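Side-chain contacts in initiator protein NS1 (Human bocavirus, PDB 4KW3), which probably binds the viral replication origin, unwinds it and nicks one DNA strand to start rolling-circle replication, this chain being its N-terminal origin-recognition and nickase domain: residues A[44-49]-A[72-77]; A[64-69]-A[217-222]. All coordinates share one frame; numbering follows the deposited sequence.

Interaction 1 (A[44-49]-A[72-77]); sequences QSMIQL and RHFGAV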
ATOM      1  N   GLN A  44     -10.900  15.804   9.680  1.00 67.39           N
ATOM      2  CA  GLN A  44     -11.464  17.058   9.198  1.00 70.95           C
ATOM      3  C   GLN A  44     -10.871  17.442   7.854  1.00 65.78           C
ATOM      4  O   GLN A  44     -11.596  17.854   6.947  1.00 61.28           O
ATOM      5  CB  GLN A  44     -11.230  18.186  10.195  1.00 72.75           C
ATOM      6  CG  GLN A  44     -12.042  19.408   9.881  1.00 76.57           C
ATOM      7  CD  GLN A  44     -13.527  19.101   9.798  1.00 89.77           C
ATOM      8  OE1 GLN A  44     -14.233  19.636   8.939  1.00 93.43           O
ATOM      9  NE2 GLN A  44     -14.010  18.235  10.691  1.00 92.53           N
ATOM     10  N   SER A  45      -9.553  17.299   7.735  1.00 53.26           N
ATOM     11  CA  SER A  45      -8.887  17.545   6.469  1.00 47.74           C
ATOM     12  C   SER A  45      -9.520  16.732   5.327  1.00 55.42           C
ATOM     13  O   SER A  45      -9.762  17.279   4.252  1.00 55.86           O
ATOM     14  CB  SER A  45      -7.402  17.220   6.584  1.00 54.85           C
ATOM     15  OG  SER A  45      -6.717  18.199   7.342  1.00 64.45           O
ATOM     16  N   MET A  46      -9.821  15.453   5.574  1.00 49.10           N
ATOM     17  CA  MET A  46     -10.456  14.596   4.570  1.00 45.87           C
ATOM     18  C   MET A  46     -11.802  15.142   4.118  1.00 57.64           C
ATOM     19  O   MET A  46     -12.116  15.133   2.924  1.00 61.94           O
ATOM     20  CB  MET A  46     -10.662  13.159   5.090  1.00 48.27           C
ATOM     21  CG  MET A  46      -9.383  12.414   5.467  1.00 44.46           C
ATOM     22  SD  MET A  46      -8.123  12.440   4.176  1.00 50.74           S
ATOM     23  CE  MET A  46      -8.762  11.198   3.054  1.00 36.62           C
ATOM     24  N   ILE A  47     -12.589  15.644   5.062  1.00 60.04           N
ATOM     25  CA  ILE A  47     -13.887  16.211   4.713  1.00 66.10           C
ATOM     26  C   ILE A  47     -13.767  17.452   3.830  1.00 63.73           C
ATOM     27  O   ILE A  47     -14.454  17.567   2.815  1.00 57.59           O
ATOM     28  CB  ILE A  47     -14.699  16.554   5.972  1.00 63.43           C
ATOM     29  CG1 ILE A  47     -14.999  15.267   6.740  1.00 53.33           C
ATOM     30  CG2 ILE A  47     -16.002  17.254   5.598  1.00 51.48           C
ATOM     31  CD1 ILE A  47     -15.766  15.461   7.994  1.00 45.85           C
ATOM     32  N   GLN A  48     -12.879  18.361   4.215  1.00 63.45           N
ATOM     33  CA  GLN A  48     -12.649  19.588   3.470  1.00 65.29           C
ATOM     34  C   GLN A  48     -12.199  19.284   2.048  1.00 65.04           C
ATOM     35  O   GLN A  48     -12.564  19.988   1.104  1.00 71.82           O
ATOM     36  CB  GLN A  48     -11.586  20.415   4.181  1.00 69.92           C
ATOM     37  CG  GLN A  48     -11.824  21.894   4.135  1.00 87.89           C
ATOM     38  CD  GLN A  48     -10.966  22.615   5.139  1.00100.65           C
ATOM     39  OE1 GLN A  48     -10.514  22.016   6.123  1.00102.46           O
ATOM     40  NE2 GLN A  48     -10.720  23.901   4.898  1.00101.33           N
ATOM     41  N   LEU A  49     -11.436  18.207   1.905  1.00 58.10           N
ATOM     42  CA  LEU A  49     -10.898  17.798   0.619  1.00 57.75           C
ATOM     43  C   LEU A  49     -12.000  17.520  -0.410  1.00 57.33           C
ATOM     44  O   LEU A  49     -11.787  17.749  -1.609  1.00 52.70           O
ATOM     45  CB  LEU A  49     -10.009  16.564   0.770  1.00 58.37           C
ATOM     46  CG  LEU A  49      -9.240  16.205  -0.495  1.00 54.08           C
ATOM     47  CD1 LEU A  49      -8.228  17.285  -0.788  1.00 59.80           C
ATOM     48  CD2 LEU A  49      -8.600  14.861  -0.392  1.00 51.56           C
ATOM     49  N   ARG A  72       0.302  11.281   6.053  1.00 55.09           N
ATOM     50  CA  ARG A  72      -0.555  11.047   7.199  1.00 43.56           C
ATOM     51  C   ARG A  72      -1.933  10.500   6.840  1.00 49.12           C
ATOM     52  O   ARG A  72      -2.684  10.104   7.731  1.00 57.16           O
ATOM     53  CB  ARG A  72      -0.766  12.362   7.974  1.00 48.90           C
ATOM     54  CG  ARG A  72       0.483  13.096   8.431  1.00 64.25           C
ATOM     55  CD  ARG A  72       0.144  14.539   8.879  1.00 82.77           C
ATOM     56  NE  ARG A  72      -1.013  14.603   9.781  1.00 96.90           N
ATOM     57  CZ  ARG A  72      -2.105  15.346   9.580  1.00 99.87           C
ATOM     58  NH1 ARG A  72      -2.213  16.117   8.507  1.00104.51           N
ATOM     59  NH2 ARG A  72      -3.095  15.322  10.461  1.00 94.25           N
ATOM     60  N   HIS A  73      -2.317  10.554   5.569  1.00 44.92           N
ATOM     61  CA  HIS A  73      -3.668  10.094   5.235  1.00 49.49           C
ATOM     62  C   HIS A  73      -3.730   8.572   5.368  1.00 53.15           C
ATOM     63  O   HIS A  73      -2.694   7.902   5.364  1.00 47.37           O
ATOM     64  CB  HIS A  73      -4.094  10.536   3.844  1.00 39.71           C
ATOM     65  CG  HIS A  73      -3.268   9.938   2.748  1.00 51.45           C
ATOM     66  ND1 HIS A  73      -2.103  10.519   2.292  1.00 44.04           N
ATOM     67  CD2 HIS A  73      -3.429   8.801   2.031  1.00 53.39           C
ATOM     68  CE1 HIS A  73      -1.593   9.779   1.329  1.00 41.69           C
ATOM     69  NE2 HIS A  73      -2.372   8.724   1.158  1.00 53.57           N
ATOM     70  N   PHE A  74      -4.940   8.036   5.480  1.00 47.98           N
ATOM     71  CA  PHE A  74      -5.097   6.663   5.937  1.00 43.47           C
ATOM     72  C   PHE A  74      -4.412   5.658   5.020  1.00 46.54           C
ATOM     73  O   PHE A  74      -3.804   4.703   5.492  1.00 41.55           O
ATOM     74  CB  PHE A  74      -6.568   6.303   6.180  1.00 44.50           C
ATOM     75  CG  PHE A  74      -7.367   6.064   4.921  1.00 45.77           C
ATOM     76  CD1 PHE A  74      -7.843   7.130   4.171  1.00 35.10           C
ATOM     77  CD2 PHE A  74      -7.675   4.767   4.509  1.00 47.18           C
ATOM     78  CE1 PHE A  74      -8.605   6.917   3.028  1.00 45.39           C
ATOM     79  CE2 PHE A  74      -8.426   4.540   3.350  1.00 40.46           C
ATOM     80  CZ  PHE A  74      -8.896   5.614   2.611  1.00 43.11           C
ATOM     81  N   GLY A  75      -4.460   5.914   3.721  1.00 47.57           N
ATOM     82  CA  GLY A  75      -3.779   5.071   2.763  1.00 40.47           C
ATOM     83  C   GLY A  75      -2.283   5.080   2.974  1.00 40.83           C
ATOM     84  O   GLY A  75      -1.623   4.058   2.816  1.00 40.68           O
ATOM     85  N   ALA A  76      -1.734   6.234   3.332  1.00 45.70           N
ATOM     86  CA  ALA A  76      -0.311   6.292   3.604  1.00 46.45           C
ATOM     87  C   ALA A  76       0.041   5.490   4.862  1.00 44.20           C
ATOM     88  O   ALA A  76       1.050   4.778   4.889  1.00 47.82           O
ATOM     89  CB  ALA A  76       0.170   7.737   3.709  1.00 32.87           C
ATOM     90  N   VAL A  77      -0.819   5.564   5.874  1.00 41.68           N
ATOM     91  CA  VAL A  77      -0.598   4.833   7.116  1.00 46.29           C
ATOM     92  C   VAL A  77      -0.675   3.318   6.891  1.00 46.02           C
ATOM     93  O   VAL A  77       0.188   2.567   7.359  1.00 41.63           O
ATOM     94  CB  VAL A  77      -1.623   5.253   8.188  1.00 50.32           C
ATOM     95  CG1 VAL A  77      -1.446   4.442   9.498  1.00 38.21           C
ATOM     96  CG2 VAL A  77      -1.494   6.732   8.463  1.00 36.02           C
TER
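Met46 reaches across from helix 43-49 to His73 and Phe74, at the start of helix 74-94. Its methyl CE comes to the edge of the Phe74 ring, close to the ring plane, with CE 4.3 Å from Phe74 CE1. The sulfur lies nearer His73: Met46 SD is 4.5 Å from His73 CB. Both approaches are loose, and the two segments bury little surface, about 107 Å² in all. The nearest CA atoms, those of Met46 and His73, are 8.2 Å apart. The methionine chain spans much of this gap. Its three torsions all turn the same way (chi1 -61°), which curls the chain and carries CE round to the phenylalanine.

His73 is the N-cap residue of helix 74-94. Its CB points toward Met46, but the imidazole swings away (chi1 64°). NE2 is hydrogen-bonded to Ser243 OG on strand 241-247. Ala76 CB, three residues on, lies over one face of the imidazole, 3.6 Å above its plane. Phe74 also meets helix 31-38, where its ring lies at about 50° to that of His35. Met46 touches His35 too, and Leu69 of helix 60-69.

The contact joins the short helix 43-49 to the start of the long helix 74-94 in the nuclease domain. The side chain of Phe74 is about 10 Å from that of Glu108, a predicted metal ligand. All three touching residues are buried. What passes between them is van der Waals contact, with little directional preference. The directed bond of His73, from NE2 to Ser243 OG, lies outside the pair.

Interaction 2 (A[64-69]-A[217-222]); sequences DLLISL and RCISSY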
ATOM      1  N   ASP A  64      -2.733  23.387   0.199  1.00 72.08           N
ATOM      2  CA  ASP A  64      -2.257  23.283   1.583  1.00 67.20           C
ATOM      3  C   ASP A  64      -2.728  22.015   2.267  1.00 63.63           C
ATOM      4  O   ASP A  64      -1.941  21.301   2.910  1.00 68.91           O
ATOM      5  CB  ASP A  64      -2.726  24.488   2.401  1.00 62.30           C
ATOM      6  CG  ASP A  64      -1.994  25.748   2.034  1.00 77.00           C
ATOM      7  OD1 ASP A  64      -1.134  25.687   1.119  1.00 82.32           O
ATOM      8  OD2 ASP A  64      -2.301  26.804   2.631  1.00 87.68           O
ATOM      9  N   LEU A  65      -4.017  21.753   2.109  1.00 51.22           N
ATOM     10  CA  LEU A  65      -4.669  20.562   2.631  1.00 50.39           C
ATOM     11  C   LEU A  65      -3.838  19.323   2.246  1.00 60.10           C
ATOM     12  O   LEU A  65      -3.448  18.531   3.110  1.00 59.55           O
ATOM     13  CB  LEU A  65      -6.082  20.508   2.062  1.00 49.82           C
ATOM     14  CG  LEU A  65      -7.245  19.883   2.813  1.00 71.75           C
ATOM     15  CD1 LEU A  65      -7.216  20.299   4.273  1.00 78.49           C
ATOM     16  CD2 LEU A  65      -8.542  20.379   2.159  1.00 75.66           C
ATOM     17  N   LEU A  66      -3.507  19.208   0.960  1.00 55.88           N
ATOM     18  CA  LEU A  66      -2.698  18.097   0.466  1.00 50.80           C
ATOM     19  C   LEU A  66      -1.293  18.099   1.045  1.00 51.28           C
ATOM     20  O   LEU A  66      -0.764  17.042   1.391  1.00 56.80           O
ATOM     21  CB  LEU A  66      -2.655  18.087  -1.063  1.00 47.63           C
ATOM     22  CG  LEU A  66      -4.004  17.727  -1.673  1.00 48.77           C
ATOM     23  CD1 LEU A  66      -3.963  17.892  -3.163  1.00 39.13           C
ATOM     24  CD2 LEU A  66      -4.388  16.288  -1.273  1.00 43.16           C
ATOM     25  N   ILE A  67      -0.674  19.271   1.133  1.00 54.02           N
ATOM     26  CA  ILE A  67       0.616  19.373   1.813  1.00 60.99           C
ATOM     27  C   ILE A  67       0.528  18.901   3.275  1.00 61.74           C
ATOM     28  O   ILE A  67       1.418  18.189   3.749  1.00 66.02           O
ATOM     29  CB  ILE A  67       1.212  20.807   1.744  1.00 64.36           C
ATOM     30  CG1 ILE A  67       1.701  21.091   0.332  1.00 65.78           C
ATOM     31  CG2 ILE A  67       2.427  20.921   2.625  1.00 56.38           C
ATOM     32  CD1 ILE A  67       2.768  20.086  -0.122  1.00 69.17           C
ATOM     33  N   SER A  68      -0.565  19.213   3.970  1.00 44.42           N
ATOM     34  CA  SER A  68      -0.604  18.848   5.375  1.00 56.38           C
ATOM     35  C   SER A  68      -0.898  17.350   5.521  1.00 59.01           C
ATOM     36  O   SER A  68      -0.573  16.743   6.534  1.00 59.72           O
ATOM     37  CB  SER A  68      -1.633  19.670   6.167  1.00 50.36           C
ATOM     38  OG  SER A  68      -2.957  19.247   5.914  1.00 58.70           O
ATOM     39  N   LEU A  69      -1.529  16.765   4.516  1.00 59.76           N
ATOM     40  CA  LEU A  69      -1.904  15.357   4.569  1.00 56.97           C
ATOM     41  C   LEU A  69      -0.808  14.412   4.124  1.00 57.17           C
ATOM     42  O   LEU A  69      -0.931  13.212   4.309  1.00 62.35           O
ATOM     43  CB  LEU A  69      -3.135  15.119   3.697  1.00 50.03           C
ATOM     44  CG  LEU A  69      -4.435  15.552   4.358  1.00 53.78           C
ATOM     45  CD1 LEU A  69      -5.631  15.405   3.405  1.00 42.63           C
ATOM     46  CD2 LEU A  69      -4.607  14.744   5.615  1.00 53.16           C
ATOM     47  N   ARG A 217      -2.640   9.666  -8.495  1.00 35.82           N
ATOM     48  CA  ARG A 217      -2.966   9.557  -7.089  1.00 35.91           C
ATOM     49  C   ARG A 217      -4.412   9.859  -6.774  1.00 45.55           C
ATOM     50  O   ARG A 217      -4.989  10.809  -7.319  1.00 43.65           O
ATOM     51  CB  ARG A 217      -2.090  10.468  -6.232  1.00 39.56           C
ATOM     52  CG  ARG A 217      -2.215  10.123  -4.751  1.00 43.38           C
ATOM     53  CD  ARG A 217      -1.247  10.869  -3.892  1.00 42.08           C
ATOM     54  NE  ARG A 217      -1.488  12.292  -3.931  1.00 54.30           N
ATOM     55  CZ  ARG A 217      -1.022  13.127  -3.017  1.00 52.31           C
ATOM     56  NH1 ARG A 217      -0.316  12.628  -2.021  1.00 40.53           N
ATOM     57  NH2 ARG A 217      -1.267  14.438  -3.098  1.00 50.44           N
ATOM     58  N   CYS A 218      -4.965   9.065  -5.857  1.00 31.83           N
ATOM     59  CA  CYS A 218      -6.238   9.375  -5.240  1.00 42.61           C
ATOM     60  C   CYS A 218      -6.236   8.909  -3.779  1.00 44.34           C
ATOM     61  O   CYS A 218      -6.073   7.727  -3.509  1.00 45.96           O
ATOM     62  CB  CYS A 218      -7.365   8.700  -6.004  1.00 42.59           C
ATOM     63  SG  CYS A 218      -8.935   9.051  -5.283  1.00 59.88           S
ATOM     64  N   ILE A 219      -6.380   9.840  -2.834  1.00 44.04           N
ATOM     65  CA  ILE A 219      -6.291   9.486  -1.403  1.00 34.17           C
ATOM     66  C   ILE A 219      -7.629   9.257  -0.685  1.00 42.62           C
ATOM     67  O   ILE A 219      -7.654   8.997   0.507  1.00 48.30           O
ATOM     68  CB  ILE A 219      -5.449  10.487  -0.591  1.00 41.43           C
ATOM     69  CG1 ILE A 219      -6.095  11.875  -0.609  1.00 41.46           C
ATOM     70  CG2 ILE A 219      -4.006  10.546  -1.108  1.00 33.14           C
ATOM     71  CD1 ILE A 219      -5.289  12.885   0.144  1.00 47.61           C
ATOM     72  N   SER A 220      -8.733   9.362  -1.415  1.00 50.77           N
ATOM     73  CA  SER A 220     -10.043   9.097  -0.849  1.00 47.27           C
ATOM     74  C   SER A 220     -11.072   8.670  -1.887  1.00 49.04           C
ATOM     75  O   SER A 220     -11.079   9.161  -3.006  1.00 50.62           O
ATOM     76  CB  SER A 220     -10.579  10.305  -0.096  1.00 44.39           C
ATOM     77  OG  SER A 220     -11.842   9.972   0.458  1.00 46.93           O
ATOM     78  N   SER A 221     -11.959   7.767  -1.485  1.00 47.66           N
ATOM     79  CA  SER A 221     -13.106   7.399  -2.290  1.00 47.81           C
ATOM     80  C   SER A 221     -13.973   8.623  -2.580  1.00 55.60           C
ATOM     81  O   SER A 221     -14.701   8.643  -3.569  1.00 64.92           O
ATOM     82  CB  SER A 221     -13.951   6.371  -1.547  1.00 53.36           C
ATOM     83  OG  SER A 221     -13.215   5.187  -1.304  1.00 56.73           O
ATOM     84  N   TYR A 222     -13.880   9.647  -1.730  1.00 55.75           N
ATOM     85  CA  TYR A 222     -14.710  10.842  -1.868  1.00 55.50           C
ATOM     86  C   TYR A 222     -13.920  11.979  -2.480  1.00 56.64           C
ATOM     87  O   TYR A 222     -14.285  13.145  -2.360  1.00 69.00           O
ATOM     88  CB  TYR A 222     -15.303  11.265  -0.520  1.00 53.96           C
ATOM     89  CG  TYR A 222     -15.893  10.112   0.253  1.00 63.21           C
ATOM     90  CD1 TYR A 222     -16.732   9.190  -0.361  1.00 71.88           C
ATOM     91  CD2 TYR A 222     -15.588   9.925   1.589  1.00 68.85           C
ATOM     92  CE1 TYR A 222     -17.263   8.121   0.343  1.00 74.46           C
ATOM     93  CE2 TYR A 222     -16.114   8.866   2.301  1.00 79.96           C
ATOM     94  CZ  TYR A 222     -16.947   7.966   1.673  1.00 82.40           C
ATOM     95  OH  TYR A 222     -17.465   6.913   2.394  1.00 90.76           O
TER
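Segment 64-69, on helix 60-69, faces segment 217-222, which starts at the end of strand 216-217 and continues as irregular chain; the closest CA atoms, those of Leu69 and Ile219, are 9.5 Å apart. Side chains bridge this distance. Ile219 CD1 is the shared point: it lies 3.8 Å from Leu66 CD2 and 4.1 Å from Leu69 CD1. The two leucines are three residues apart, about one turn, and each crosses the isoleucine at a slant. Ile219 CG1 sits between the backbone N and the carbonyl carbon (chi1 63°), with its outer bond extended, and this sends CD1 toward the helix.

Arg217 runs past Leu66 in the opposite direction. Its NH2 is 4.1 Å from Leu66 CD2, an oblique approach to the guanidinium. The chain bends at chi3 (64°), and NE is hydrogen-bonded to Cys228 O.

The segment leaves the mixed sheet of this nuclease domain, a member of the Rep clan, where strand 216-217 runs parallel to 241-247. It then makes an ST turn: Ser220 OG accepts from Tyr222 N at 3.0 Å, in a nearly straight bond (166°). Ser220 OG is also hydrogen-bonded to Glu31 OE1, which ties the turn to helix 31-38. On the helix, Ser68 OG donates to Leu65 O at 2.9 Å, and the same carbonyl accepts from Leu69 N. The side chain of Arg217 lies about 9 Å from that of Glu108, a predicted metal ligand.

Of the segments in contact, that on helix 43-49 comes first from the N terminus, then that on helix 60-69, then the start of helix 74-94. Interaction 1 closes a loop of 22 residues that contains helix 60-69. Interaction 2 starts on that enclosed helix and closes a much longer loop of 147 residues, ending beyond strand 216-217. Their segments alternate along the chain, so the two loops cross. Both lie on the same side of the domain; the centres of interaction 1 and interaction 2 are about 6 Å apart. They meet around Ile219, whose carbonyl O packs against Met46 CE and Phe74 CE1. Together they tie three consecutive helices to the segment leaving the sheet after strand 216-217.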